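Local coordinates for protein oxidoreductase, NAD-binding (Acidithiobacillus ferrooxidans, PDB 7BVJ) that catalyses the NAD(+)-dependent oxidation of the glucosamine 3-position of UDP-N-acetylglucosamine to a ketone, a step toward the diamino sugar of lipid A, at residues E41-E45 against L46-A50; T72-A75 against V76-A80; A146-P150 against R151-I155; V157-D160 against L161-D165; Q302-V305 against A306-F310. All coordinates share one frame; numbering follows the deposited sequence.

The five contacts follow one another along the chain of a Gfo/Idh/MocA oxidoreductase. Contacts 1 and 2 belong to the NAD-binding Rossmann fold, on helix 36-46 with strand 49-50 and on helix 73-82, which flank its parallel sheet; their centres are about 23 Å apart. Contacts 3 and 4 lie in the C-terminal domain, where strand 139-147 leads through a loop into helix 157-173; they touch through Ile155 and Leu161. Contact 5, on helix 290-312, packs against contact 4, centres about 13 Å apart, its centre about 42 Å from that of contact 1. Contact 4 is the most central: it carries His164, one of two candidate catalytic bases, and its Asp160 side chain lies about 8 Å from the bound NAD.

Contact 1. Residues E41-E45 against L46-A50; sequences EVAAE and LRCRA
Helix 36-46 ends here as Leu46 N donates to Val42 O over 2.9 Å and the chain then turns away at Arg47, whose positive phi of 61° breaks the helical path. At the turn Ala43 O takes two amides: Cys48 N at 3.2 Å, and Arg47 N in a weak, strongly bent bond. The returning chain lies against Ala43, whose CB is 3.2 Å from Cys48 O. Cys48 SG, set between its own backbone N and carbonyl carbon (chi1 63°), reaches back to Ala43 CA at 3.6 Å, while Ala50 CB meets Ala43 CB at 3.8 Å as strand 49-50 begins. One turn away, Leu46 CD1 and Val42 CG1 are 4.2 Å apart, the two side chains running in parallel. Leu46 also packs on Ala19 and Gln20 of helix 13-25 and on Leu28 of strand 27-32. Cutting Leu46 back to an alanine would probably open a gap between these helices and the strand and leave Val42 without its neighbour. Glu45 OE2 forms a salt bridge with Arg16 and a hydrogen bond with Gln20. This is the helix-to-strand turn of a Rossmann beta-alpha-beta unit. The close contacts of Ala43 CB are consistent with a small residue letting the strand start near the helix; its carbonyl ties down the turn, and Leu46 and Glu45 join the helix end to helix 13-25.

Contact 2. Residues T72-A75 against V76-A80; sequences THFA and VAEVA
Four successive backbone bonds tie Thr72-Ala75 to Val76-Val79 in the first turns of helix 73-82, part of the Rossmann unit strand 63-66, helix 73-82, strand 86-90. Val76 N to Thr72 O, at 3.0 Å, is nearly straight, with an N-H...O angle of 166°. The close-packed side is built from small and branched groups. Ala77 CB sits 3.1 Å from His73 O. Val76 CG1 is anti to the backbone N (chi1 170°), which leaves CG2 beside that N and 3.4 Å from Thr72 O. Ala77 rests on Ile66 and Ile89 of the parallel sheet, and Val76 on Ile66, with the bound NAD about 4 Å from the Val76 side chain. His73 is held by Phe93 O through ND1, and Thr72 OG1 by Pro69 O and Thr68 OG1.

Toward helix 97-110 the packing is looser. The side chains of Phe74 and Glu78 cross at an angle, ring and carboxylate planes 44° apart, and their nearest atoms, Phe74 CZ and Glu78 OE2, are 3.9 Å apart. Phe74 goes on to pack against Ala102 and Leu103, and Glu78 touches Met106. The solvent side is at exposed Ala75, where a water donates to Ala75 O at 3.0 Å; its approach to Glu78 OE1 is suspiciously short, so a bridge between the two is doubtful. The chemistry is thus two-sided: alanine and valine fit the helix onto the sheet beside the cofactor, whereas away from it a carbonyl is hydrated and the Glu78 carboxylate lies obliquely beside the phenyl ring.

Contact 3. Residues A146-P150 against R151-I155; sequences APFKP and RSLDI
Ser152 OG is gripped from two quarters: Lys149 N donates to it at 2.7 Å in an almost straight bond, and a water lies 2.6 Å from the same OG. That water also donates to Pro147 O at 2.7 Å, carrying the hydroxyl's hold back to the end of strand 139-147. In return, Ser152 N donates to Lys149 O at 2.8 Å, closing the type I turn from Lys149 to Ser152; the donor stands well above the carbonyl plane. The hydroxyl can meet the Lys149 amide because OG lies beside its own backbone N (chi1 -74°). Ser152 CB then comes over one face of the Phe148 ring, 3.3 Å from CD1. At the rim of that ring, in its plane, Leu153 CD2 approaches CZ to 3.5 Å, so the serine and the leucine meet the phenyl group from different directions; Leu153 also reaches the loop residue Val188. A glycine in place of Ser152 would be likely to leave the Lys149 amide and the water without their shared partner and to take away the CB that lies over the Phe148 ring. Except at Ser152, which is buried, the turn is largely a surface feature. Ala146, at the strand end, pairs with Ser212 and Val215 of the neighbouring strand 206-215, and Arg213 NH1 of that same strand donates to Ile155 O as the chain runs on into helix 157-173.

Contact 4. Residues V157-D160 against L161-D165; sequences VIMD and LMIHD
The opening of helix 157-173, in the C-terminal domain of the Gfo/Idh/MocA fold, is wound as a wider pi-type turn at 157-160. Met162 N accordingly donates to Val157 O, five residues back, at 3.1 Å, and Ile163 N makes a weak bond of the same spacing to Ile158 O. Ile158 and Met162 run alongside one another in the same direction, against Ala195 of strand 194-201. Met159 and Ile163 run across one another instead: Met159 CE, brought round by bends at chi2 and chi3, stops 3.9 Å from Ile163 CD1. Both face helix 290-312, at Leu297 and Val296. Leu161 turns to Ala211 of strand 206-215, with CB 3.3 Å from Val157 O. Two aspartates bind backbone amides at the helix start: Asp160 OD2 accepts from Asp156 N, and Asp156 OD1 from Met159 N and, weakly, Ile158 N. The backbone carbonyl Asp160 O accepts from Lys91 NZ. Lys91 also packs on His164, and these two are the likely candidates for the base that deprotonates the sugar 3''-hydroxyl. In the buried apolar core of the turn, Ile158 CD1 meets the methyl CE of Met162 at 3.5 Å.

Contact 5. Residues Q302-V305 against A306-F310; sequences QVRV and AVEAF
Ala306, Val305 and Arg304 carry most of this contact, within the regular alpha-helical stretch of the long C-terminal helix 290-312. Ala306 N donates to Gln302 O at 3.0 Å, and its CB rests 3.4 Å from Val303 O; beyond the helix the methyl touches Ala182 of strand 177-185. Val305 is on an exposed side, where Val305 O accepts from Ala309 N and lies 3.4 Å from Ala309 CB. Arg304 O takes Glu308 N at 2.9 Å in a nearly linear bond, 177° at the hydrogen. Glu308 CG, standing beside its own backbone N (chi1 -51°), comes within 3.1 Å of the same Arg304 O. The two side chains then run alongside each other with the guanidinium and carboxylate planes 85° apart. Glu308 OE1 remains 4.0 Å from Arg304 NE and well out of the guanidinium plane, so the charges are merely near one another. Arg304 spends NH1 instead on a salt bridge to Asp156, just ahead of helix 157-173, its chain bent at chi3. On the buried side the side chains of Val303 and Val307 cross, CG1 and CG2 being 4.1 Å apart, packing on Ala197 and Ala195 of strand 194-201 respectively, with Val303 also against Leu166. The helix is thereby laid on both the sheet and helix 157-173. Between the charged pair, the nearest side-chain atoms are Arg304 CG and Glu308 OE1, 3.6 Å apart.

Contact 1. Residues E41-E45 against L46-A50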
loop_
_atom_site.group_PDB
_atom_site.type_symbol
_atom_site.label_atom_id
_atom_site.label_comp_id
_atom_site.label_asym_id
_atom_site.label_seq_id
_atom_site.Cartn_x
_atom_site.Cartn_y
_atom_site.Cartn_z
ATOM N N GLU A 41 -26.319 -5.587 1.390
ATOM C CA GLU A 41 -25.952 -6.737 0.564
ATOM C C GLU A 41 -24.654 -7.384 1.053
ATOM O O GLU A 41 -24.524 -8.617 1.030
ATOM C CB GLU A 41 -25.843 -6.344 -0.905
ATOM C CG GLU A 41 -24.652 -5.483 -1.239
ATOM C CD GLU A 41 -24.776 -4.780 -2.577
ATOM O OE1 GLU A 41 -25.826 -4.924 -3.247
ATOM O OE2 GLU A 41 -23.824 -4.060 -2.947
ATOM N N VAL A 42 -23.685 -6.580 1.507
ATOM C CA VAL A 42 -22.442 -7.158 2.019
ATOM C C VAL A 42 -22.728 -8.013 3.250
ATOM O O VAL A 42 -22.230 -9.143 3.375
ATOM C CB VAL A 42 -21.408 -6.052 2.313
ATOM C CG1 VAL A 42 -20.191 -6.624 2.986
ATOM C CG2 VAL A 42 -20.992 -5.351 1.019
ATOM N N ALA A 43 -23.558 -7.500 4.160
ATOM C CA ALA A 43 -23.923 -8.258 5.351
ATOM C C ALA A 43 -24.675 -9.536 4.987
ATOM O O ALA A 43 -24.404 -10.598 5.551
ATOM C CB ALA A 43 -24.751 -7.389 6.286
ATOM N N ALA A 44 -25.617 -9.460 4.044
ATOM C CA ALA A 44 -26.327 -10.658 3.603
ATOM C C ALA A 44 -25.363 -11.699 3.053
ATOM O O ALA A 44 -25.515 -12.897 3.303
ATOM C CB ALA A 44 -27.362 -10.284 2.541
ATOM N N GLU A 45 -24.363 -11.260 2.299
ATOM C CA GLU A 45 -23.456 -12.209 1.673
ATOM C C GLU A 45 -22.514 -12.834 2.701
ATOM O O GLU A 45 -22.178 -14.023 2.604
ATOM C CB GLU A 45 -22.705 -11.497 0.553
ATOM C CG GLU A 45 -21.463 -12.191 0.021
ATOM C CD GLU A 45 -20.589 -11.227 -0.764
ATOM O OE1 GLU A 45 -21.144 -10.465 -1.575
ATOM O OE2 GLU A 45 -19.356 -11.218 -0.554
ATOM N N LEU A 46 -22.100 -12.069 3.712
ATOM C CA LEU A 46 -21.174 -12.596 4.704
ATOM C C LEU A 46 -21.855 -13.062 5.978
ATOM O O LEU A 46 -21.173 -13.582 6.867
ATOM C CB LEU A 46 -20.113 -11.548 5.045
ATOM C CG LEU A 46 -19.280 -11.096 3.847
ATOM C CD1 LEU A 46 -18.241 -10.098 4.271
ATOM C CD2 LEU A 46 -18.624 -12.301 3.223
ATOM N N ARG A 47 -23.172 -12.890 6.087
ATOM C CA ARG A 47 -23.940 -13.317 7.260
ATOM C C ARG A 47 -23.472 -12.602 8.522
ATOM O O ARG A 47 -23.415 -13.182 9.605
ATOM C CB ARG A 47 -23.889 -14.837 7.441
ATOM C CG ARG A 47 -24.391 -15.617 6.229
ATOM C CD ARG A 47 -23.813 -17.028 6.180
ATOM N NE ARG A 47 -24.579 -17.985 6.984
ATOM C CZ ARG A 47 -24.126 -18.585 8.084
ATOM N NH1 ARG A 47 -22.903 -18.328 8.529
ATOM N NH2 ARG A 47 -24.899 -19.440 8.742
ATOM N N CYS A 48 -23.126 -11.340 8.380
ATOM C CA CYS A 48 -22.862 -10.445 9.494
ATOM C C CYS A 48 -23.960 -9.393 9.547
ATOM O O CYS A 48 -24.895 -9.417 8.750
ATOM C CB CYS A 48 -21.479 -9.814 9.339
ATOM S SG CYS A 48 -21.338 -8.779 7.871
ATOM N N ARG A 49 -23.827 -8.455 10.483
ATOM C CA ARG A 49 -24.772 -7.352 10.604
ATOM C C ARG A 49 -24.464 -6.256 9.589
ATOM O O ARG A 49 -23.320 -6.069 9.178
ATOM C CB ARG A 49 -24.715 -6.745 12.008
ATOM C CG ARG A 49 -25.907 -7.069 12.903
ATOM C CD ARG A 49 -25.770 -6.425 14.286
ATOM N NE ARG A 49 -26.468 -5.144 14.378
ATOM C CZ ARG A 49 -26.568 -4.422 15.493
ATOM N NH1 ARG A 49 -25.994 -4.847 16.609
ATOM N NH2 ARG A 49 -27.220 -3.266 15.486
ATOM N N ALA A 50 -25.499 -5.529 9.188
ATOM C CA ALA A 50 -25.346 -4.221 8.569
ATOM C C ALA A 50 -25.732 -3.193 9.622
ATOM O O ALA A 50 -26.890 -3.152 10.050
ATOM C CB ALA A 50 -26.217 -4.082 7.319
#

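Contact 2. Residues T72-A75 against V76-A80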
loop_
_atom_site.group_PDB
_atom_site.type_symbol
_atom_site.label_atom_id
_atom_site.label_comp_id
_atom_site.label_asym_id
_atom_site.label_seq_id
_atom_site.Cartn_x
_atom_site.Cartn_y
_atom_site.Cartn_z
ATOM N N THR A 72 -11.940 11.099 3.446
ATOM C CA THR A 72 -12.720 10.797 4.648
ATOM C C THR A 72 -11.946 10.017 5.706
ATOM O O THR A 72 -12.482 9.811 6.813
ATOM C CB THR A 72 -13.964 9.990 4.279
ATOM O OG1 THR A 72 -13.567 8.659 3.921
ATOM C CG2 THR A 72 -14.698 10.648 3.107
ATOM N N HIS A 73 -10.719 9.568 5.385
ATOM C CA HIS A 73 -9.960 8.709 6.297
ATOM C C HIS A 73 -9.780 9.367 7.647
ATOM O O HIS A 73 -9.942 8.721 8.687
ATOM C CB HIS A 73 -8.580 8.381 5.727
ATOM C CG HIS A 73 -8.591 7.343 4.654
ATOM N ND1 HIS A 73 -7.444 6.949 3.994
ATOM C CD2 HIS A 73 -9.603 6.623 4.119
ATOM C CE1 HIS A 73 -7.755 6.034 3.093
ATOM N NE2 HIS A 73 -9.058 5.823 3.142
ATOM N N PHE A 74 -9.403 10.650 7.653
ATOM C CA PHE A 74 -9.145 11.334 8.916
ATOM C C PHE A 74 -10.385 11.356 9.808
ATOM O O PHE A 74 -10.330 10.952 10.972
ATOM C CB PHE A 74 -8.648 12.760 8.672
ATOM C CG PHE A 74 -8.451 13.528 9.941
ATOM C CD1 PHE A 74 -7.356 13.262 10.768
ATOM C CD2 PHE A 74 -9.382 14.478 10.345
ATOM C CE1 PHE A 74 -7.177 13.946 11.964
ATOM C CE2 PHE A 74 -9.211 15.160 11.529
ATOM C CZ PHE A 74 -8.102 14.888 12.347
ATOM N N ALA A 75 -11.506 11.855 9.296
ATOM C CA ALA A 75 -12.695 11.971 10.138
ATOM C C ALA A 75 -13.137 10.606 10.651
ATOM O O ALA A 75 -13.471 10.454 11.839
ATOM C CB ALA A 75 -13.824 12.654 9.363
ATOM N N VAL A 76 -13.101 9.584 9.784
ATOM C CA VAL A 76 -13.578 8.272 10.205
ATOM C C VAL A 76 -12.618 7.650 11.212
ATOM O O VAL A 76 -13.045 7.097 12.236
ATOM C CB VAL A 76 -13.795 7.350 8.992
ATOM C CG1 VAL A 76 -14.059 5.918 9.455
ATOM C CG2 VAL A 76 -14.943 7.854 8.136
ATOM N N ALA A 77 -11.312 7.710 10.931
ATOM C CA ALA A 77 -10.325 7.159 11.856
ATOM C C ALA A 77 -10.358 7.893 13.182
ATOM O O ALA A 77 -10.155 7.285 14.239
ATOM C CB ALA A 77 -8.918 7.232 11.253
ATOM N N GLU A 78 -10.600 9.205 13.149
ATOM C CA GLU A 78 -10.746 9.951 14.391
ATOM C C GLU A 78 -11.897 9.391 15.222
ATOM O O GLU A 78 -11.749 9.162 16.432
ATOM C CB GLU A 78 -10.966 11.433 14.083
ATOM C CG GLU A 78 -10.635 12.359 15.229
ATOM C CD GLU A 78 -11.008 13.801 14.939
ATOM O OE1 GLU A 78 -11.949 14.041 14.131
ATOM O OE2 GLU A 78 -10.360 14.690 15.530
ATOM N N VAL A 79 -13.059 9.159 14.591
ATOM C CA VAL A 79 -14.187 8.616 15.355
ATOM C C VAL A 79 -13.858 7.214 15.867
ATOM O O VAL A 79 -14.184 6.855 17.007
ATOM C CB VAL A 79 -15.482 8.627 14.520
ATOM C CG1 VAL A 79 -16.624 7.967 15.304
ATOM C CG2 VAL A 79 -15.874 10.059 14.143
ATOM N N ALA A 80 -13.174 6.411 15.045
ATOM C CA ALA A 80 -12.897 5.034 15.428
ATOM C C ALA A 80 -11.906 4.977 16.585
ATOM O O ALA A 80 -12.078 4.183 17.516
ATOM C CB ALA A 80 -12.390 4.241 14.227
HETATM O O HOH W 1 -13.883 13.135 13.001
#

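Contact 3. Residues A146-P150 against R151-I155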
loop_
_atom_site.group_PDB
_atom_site.type_symbol
_atom_site.label_atom_id
_atom_site.label_comp_id
_atom_site.label_asym_id
_atom_site.label_seq_id
_atom_site.Cartn_x
_atom_site.Cartn_y
_atom_site.Cartn_z
ATOM N N ALA A 146 -1.323 0.823 -15.588
ATOM C CA ALA A 146 -2.661 0.262 -15.561
ATOM C C ALA A 146 -3.445 0.686 -16.799
ATOM O O ALA A 146 -3.349 1.840 -17.227
ATOM C CB ALA A 146 -3.410 0.708 -14.304
ATOM N N PRO A 147 -4.196 -0.223 -17.413
ATOM C CA PRO A 147 -5.014 0.163 -18.565
ATOM C C PRO A 147 -6.109 1.138 -18.165
ATOM O O PRO A 147 -6.609 1.131 -17.036
ATOM C CB PRO A 147 -5.606 -1.169 -19.039
ATOM C CG PRO A 147 -5.659 -2.002 -17.805
ATOM C CD PRO A 147 -4.430 -1.623 -17.013
ATOM N N PHE A 148 -6.485 1.989 -19.111
ATOM C CA PHE A 148 -7.554 2.944 -18.853
ATOM C C PHE A 148 -8.892 2.214 -18.772
ATOM O O PHE A 148 -9.263 1.476 -19.690
ATOM C CB PHE A 148 -7.580 4.016 -19.937
ATOM C CG PHE A 148 -8.204 5.289 -19.482
ATOM C CD1 PHE A 148 -7.581 6.072 -18.527
ATOM C CD2 PHE A 148 -9.430 5.685 -19.975
ATOM C CE1 PHE A 148 -8.159 7.252 -18.086
ATOM C CE2 PHE A 148 -10.018 6.859 -19.541
ATOM C CZ PHE A 148 -9.384 7.641 -18.595
ATOM N N LYS A 149 -9.590 2.385 -17.659
ATOM C CA LYS A 149 -10.882 1.771 -17.396
ATOM C C LYS A 149 -11.910 2.862 -17.123
ATOM O O LYS A 149 -11.542 4.014 -16.861
ATOM C CB LYS A 149 -10.814 0.813 -16.195
ATOM C CG LYS A 149 -9.640 -0.132 -16.177
ATOM C CD LYS A 149 -9.019 -0.172 -14.793
ATOM C CE LYS A 149 -7.618 -0.775 -14.826
ATOM N NZ LYS A 149 -6.787 -0.294 -13.686
ATOM N N PRO A 150 -13.210 2.537 -17.169
ATOM C CA PRO A 150 -14.222 3.587 -16.951
ATOM C C PRO A 150 -13.979 4.422 -15.709
ATOM O O PRO A 150 -14.305 5.616 -15.697
ATOM C CB PRO A 150 -15.529 2.786 -16.863
ATOM C CG PRO A 150 -15.299 1.635 -17.763
ATOM C CD PRO A 150 -13.844 1.255 -17.546
ATOM N N ARG A 151 -13.363 3.849 -14.680
ATOM C CA ARG A 151 -13.128 4.551 -13.427
ATOM C C ARG A 151 -11.762 5.230 -13.355
ATOM O O ARG A 151 -11.469 5.883 -12.348
ATOM C CB ARG A 151 -13.276 3.573 -12.254
ATOM C CG ARG A 151 -14.697 3.079 -12.004
ATOM C CD ARG A 151 -15.102 1.930 -12.943
ATOM N NE ARG A 151 -16.409 1.368 -12.588
ATOM C CZ ARG A 151 -17.051 0.440 -13.291
ATOM N NH1 ARG A 151 -16.520 -0.045 -14.404
ATOM N NH2 ARG A 151 -18.231 -0.003 -12.880
ATOM N N SER A 152 -10.928 5.109 -14.396
ATOM C CA SER A 152 -9.532 5.528 -14.278
ATOM C C SER A 152 -9.384 7.020 -14.008
ATOM O O SER A 152 -8.353 7.445 -13.476
ATOM C CB SER A 152 -8.764 5.155 -15.541
ATOM O OG SER A 152 -8.513 3.764 -15.599
ATOM N N LEU A 153 -10.388 7.822 -14.352
ATOM C CA LEU A 153 -10.300 9.252 -14.098
ATOM C C LEU A 153 -10.209 9.567 -12.616
ATOM O O LEU A 153 -9.769 10.657 -12.252
ATOM C CB LEU A 153 -11.499 9.969 -14.728
ATOM C CG LEU A 153 -11.376 10.124 -16.247
ATOM C CD1 LEU A 153 -12.357 11.172 -16.800
ATOM C CD2 LEU A 153 -9.942 10.456 -16.635
ATOM N N ASP A 154 -10.606 8.641 -11.750
ATOM C CA ASP A 154 -10.462 8.823 -10.316
ATOM C C ASP A 154 -9.241 8.097 -9.757
ATOM O O ASP A 154 -9.152 7.900 -8.542
ATOM C CB ASP A 154 -11.735 8.367 -9.606
ATOM C CG ASP A 154 -12.951 9.167 -10.038
ATOM O OD1 ASP A 154 -13.867 8.587 -10.663
ATOM O OD2 ASP A 154 -12.979 10.386 -9.771
ATOM N N ILE A 155 -8.309 7.690 -10.616
ATOM C CA ILE A 155 -7.057 7.064 -10.195
ATOM C C ILE A 155 -5.994 8.151 -10.167
ATOM O O ILE A 155 -5.579 8.646 -11.227
ATOM C CB ILE A 155 -6.634 5.929 -11.135
ATOM C CG1 ILE A 155 -7.581 4.743 -11.043
ATOM C CG2 ILE A 155 -5.211 5.495 -10.827
ATOM C CD1 ILE A 155 -7.326 3.699 -12.099
HETATM O O HOH W 2 -6.246 2.776 -14.971
#

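Contact 4. Residues V157-D160 against L161-D165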
loop_
_atom_site.group_PDB
_atom_site.type_symbol
_atom_site.label_atom_id
_atom_site.label_comp_id
_atom_site.label_asym_id
_atom_site.label_seq_id
_atom_site.Cartn_x
_atom_site.Cartn_y
_atom_site.Cartn_z
ATOM N N VAL A 157 -2.512 9.141 -10.236
ATOM C CA VAL A 157 -1.351 8.416 -10.747
ATOM C C VAL A 157 -0.236 8.319 -9.702
ATOM O O VAL A 157 0.454 7.303 -9.618
ATOM C CB VAL A 157 -0.908 9.090 -12.065
ATOM C CG1 VAL A 157 0.547 8.927 -12.354
ATOM C CG2 VAL A 157 -1.757 8.522 -13.216
ATOM N N ILE A 158 -0.067 9.344 -8.871
ATOM C CA ILE A 158 0.941 9.314 -7.817
ATOM C C ILE A 158 0.402 8.663 -6.546
ATOM O O ILE A 158 1.012 7.727 -6.015
ATOM C CB ILE A 158 1.448 10.743 -7.537
ATOM C CG1 ILE A 158 1.875 11.417 -8.840
ATOM C CG2 ILE A 158 2.613 10.707 -6.564
ATOM C CD1 ILE A 158 2.949 10.617 -9.573
ATOM N N MET A 159 -0.750 9.145 -6.047
ATOM C CA MET A 159 -1.275 8.727 -4.746
ATOM C C MET A 159 -1.910 7.340 -4.763
ATOM O O MET A 159 -2.003 6.701 -3.708
ATOM C CB MET A 159 -2.299 9.748 -4.227
ATOM C CG MET A 159 -1.794 11.194 -4.121
ATOM S SD MET A 159 -0.345 11.473 -3.067
ATOM C CE MET A 159 -0.753 10.393 -1.704
ATOM N N ASP A 160 -2.350 6.852 -5.924
ATOM C CA ASP A 160 -2.973 5.538 -6.003
ATOM C C ASP A 160 -2.129 4.481 -6.705
ATOM O O ASP A 160 -2.434 3.298 -6.559
ATOM C CB ASP A 160 -4.334 5.631 -6.719
ATOM C CG ASP A 160 -5.286 6.615 -6.049
ATOM O OD1 ASP A 160 -5.412 6.585 -4.803
ATOM O OD2 ASP A 160 -5.893 7.437 -6.771
ATOM N N LEU A 161 -1.123 4.868 -7.500
ATOM C CA LEU A 161 -0.249 3.910 -8.172
ATOM C C LEU A 161 1.190 4.023 -7.695
ATOM O O LEU A 161 1.736 3.058 -7.146
ATOM C CB LEU A 161 -0.291 4.109 -9.694
ATOM C CG LEU A 161 -1.599 3.998 -10.463
ATOM C CD1 LEU A 161 -1.347 4.302 -11.922
ATOM C CD2 LEU A 161 -2.186 2.598 -10.299
ATOM N N MET A 162 1.808 5.194 -7.847
ATOM C CA MET A 162 3.241 5.297 -7.613
ATOM C C MET A 162 3.579 5.113 -6.146
ATOM O O MET A 162 4.688 4.666 -5.813
ATOM C CB MET A 162 3.772 6.641 -8.105
ATOM C CG MET A 162 5.271 6.608 -8.329
ATOM S SD MET A 162 6.002 8.211 -8.595
ATOM C CE MET A 162 5.647 8.494 -10.344
ATOM N N ILE A 163 2.626 5.418 -5.268
ATOM C CA ILE A 163 2.875 5.364 -3.833
ATOM C C ILE A 163 3.305 3.970 -3.397
ATOM O O ILE A 163 4.033 3.830 -2.407
ATOM C CB ILE A 163 1.620 5.834 -3.076
ATOM C CG1 ILE A 163 1.956 6.151 -1.620
ATOM C CG2 ILE A 163 0.533 4.783 -3.171
ATOM C CD1 ILE A 163 0.952 7.021 -0.950
ATOM N N HIS A 164 2.913 2.930 -4.145
ATOM C CA HIS A 164 3.382 1.571 -3.850
ATOM C C HIS A 164 4.895 1.485 -3.915
ATOM O O HIS A 164 5.556 1.013 -2.975
ATOM C CB HIS A 164 2.785 0.568 -4.838
ATOM C CG HIS A 164 1.319 0.332 -4.652
ATOM N ND1 HIS A 164 0.783 -0.093 -3.455
ATOM C CD2 HIS A 164 0.277 0.464 -5.507
ATOM C CE1 HIS A 164 -0.525 -0.221 -3.583
ATOM N NE2 HIS A 164 -0.859 0.115 -4.816
ATOM N N ASP A 165 5.464 1.925 -5.035
ATOM C CA ASP A 165 6.897 1.795 -5.228
ATOM C C ASP A 165 7.668 2.862 -4.469
ATOM O O ASP A 165 8.790 2.601 -4.026
ATOM C CB ASP A 165 7.200 1.815 -6.720
ATOM C CG ASP A 165 6.407 0.752 -7.463
ATOM O OD1 ASP A 165 6.487 -0.421 -7.044
ATOM O OD2 ASP A 165 5.673 1.092 -8.422
#

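Contact 5. Residues Q302-V305 against A306-F310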
loop_
_atom_site.group_PDB
_atom_site.type_symbol
_atom_site.label_atom_id
_atom_site.label_comp_id
_atom_site.label_asym_id
_atom_site.label_seq_id
_atom_site.Cartn_x
_atom_site.Cartn_y
_atom_site.Cartn_z
ATOM N N GLN A 302 5.399 15.250 -2.268
ATOM C CA GLN A 302 6.513 15.905 -2.967
ATOM C C GLN A 302 6.505 15.572 -4.457
ATOM O O GLN A 302 6.624 16.464 -5.316
ATOM C CB GLN A 302 7.835 15.503 -2.336
ATOM C CG GLN A 302 8.371 16.536 -1.357
ATOM C CD GLN A 302 9.875 16.394 -1.139
ATOM O OE1 GLN A 302 10.661 17.204 -1.640
ATOM N NE2 GLN A 302 10.281 15.355 -0.399
ATOM N N VAL A 303 6.340 14.288 -4.784
ATOM C CA VAL A 303 6.296 13.901 -6.190
ATOM C C VAL A 303 5.146 14.612 -6.902
ATOM O O VAL A 303 5.318 15.156 -7.992
ATOM C CB VAL A 303 6.187 12.373 -6.345
ATOM C CG1 VAL A 303 5.907 12.038 -7.814
ATOM C CG2 VAL A 303 7.496 11.673 -5.885
ATOM N N ARG A 304 3.951 14.592 -6.307
ATOM C CA ARG A 304 2.791 15.165 -6.979
ATOM C C ARG A 304 2.958 16.663 -7.198
ATOM O O ARG A 304 2.569 17.187 -8.242
ATOM C CB ARG A 304 1.523 14.887 -6.179
ATOM C CG ARG A 304 0.277 15.329 -6.895
ATOM C CD ARG A 304 -0.954 14.739 -6.251
ATOM N NE ARG A 304 -1.294 15.412 -5.007
ATOM C CZ ARG A 304 -2.374 15.119 -4.289
ATOM N NH1 ARG A 304 -3.208 14.169 -4.701
ATOM N NH2 ARG A 304 -2.629 15.777 -3.170
ATOM N N VAL A 305 3.519 17.371 -6.218
ATOM C CA VAL A 305 3.754 18.791 -6.391
ATOM C C VAL A 305 4.710 19.015 -7.550
ATOM O O VAL A 305 4.505 19.909 -8.384
ATOM C CB VAL A 305 4.286 19.410 -5.085
ATOM C CG1 VAL A 305 5.066 20.683 -5.371
ATOM C CG2 VAL A 305 3.151 19.677 -4.104
ATOM N N ALA A 306 5.757 18.192 -7.635
ATOM C CA ALA A 306 6.697 18.308 -8.746
ATOM C C ALA A 306 6.007 18.043 -10.078
ATOM O O ALA A 306 6.290 18.709 -11.079
ATOM C CB ALA A 306 7.863 17.341 -8.545
ATOM N N VAL A 307 5.111 17.057 -10.109
ATOM C CA VAL A 307 4.430 16.697 -11.351
ATOM C C VAL A 307 3.527 17.836 -11.800
ATOM O O VAL A 307 3.565 18.265 -12.961
ATOM C CB VAL A 307 3.631 15.392 -11.177
ATOM C CG1 VAL A 307 2.705 15.203 -12.351
ATOM C CG2 VAL A 307 4.562 14.155 -11.002
ATOM N N GLU A 308 2.706 18.345 -10.879
ATOM C CA GLU A 308 1.835 19.465 -11.218
ATOM C C GLU A 308 2.643 20.704 -11.598
ATOM O O GLU A 308 2.181 21.519 -12.403
ATOM C CB GLU A 308 0.870 19.752 -10.059
ATOM C CG GLU A 308 0.117 18.474 -9.587
ATOM C CD GLU A 308 -1.286 18.716 -9.020
ATOM O OE1 GLU A 308 -1.612 18.146 -7.948
ATOM O OE2 GLU A 308 -2.071 19.456 -9.661
ATOM N N ALA A 309 3.854 20.862 -11.052
ATOM C CA ALA A 309 4.678 21.996 -11.465
ATOM C C ALA A 309 5.179 21.816 -12.894
ATOM O O ALA A 309 5.134 22.753 -13.697
ATOM C CB ALA A 309 5.847 22.194 -10.502
ATOM N N PHE A 310 5.666 20.614 -13.229
ATOM C CA PHE A 310 6.032 20.326 -14.618
ATOM C C PHE A 310 4.880 20.629 -15.571
ATOM O O PHE A 310 5.071 21.257 -16.617
ATOM C CB PHE A 310 6.450 18.861 -14.764
ATOM C CG PHE A 310 7.080 18.521 -16.097
ATOM C CD1 PHE A 310 6.391 17.770 -17.027
ATOM C CD2 PHE A 310 8.387 18.891 -16.386
ATOM C CE1 PHE A 310 6.964 17.438 -18.251
ATOM C CE2 PHE A 310 8.962 18.546 -17.597
ATOM C CZ PHE A 310 8.249 17.826 -18.529
#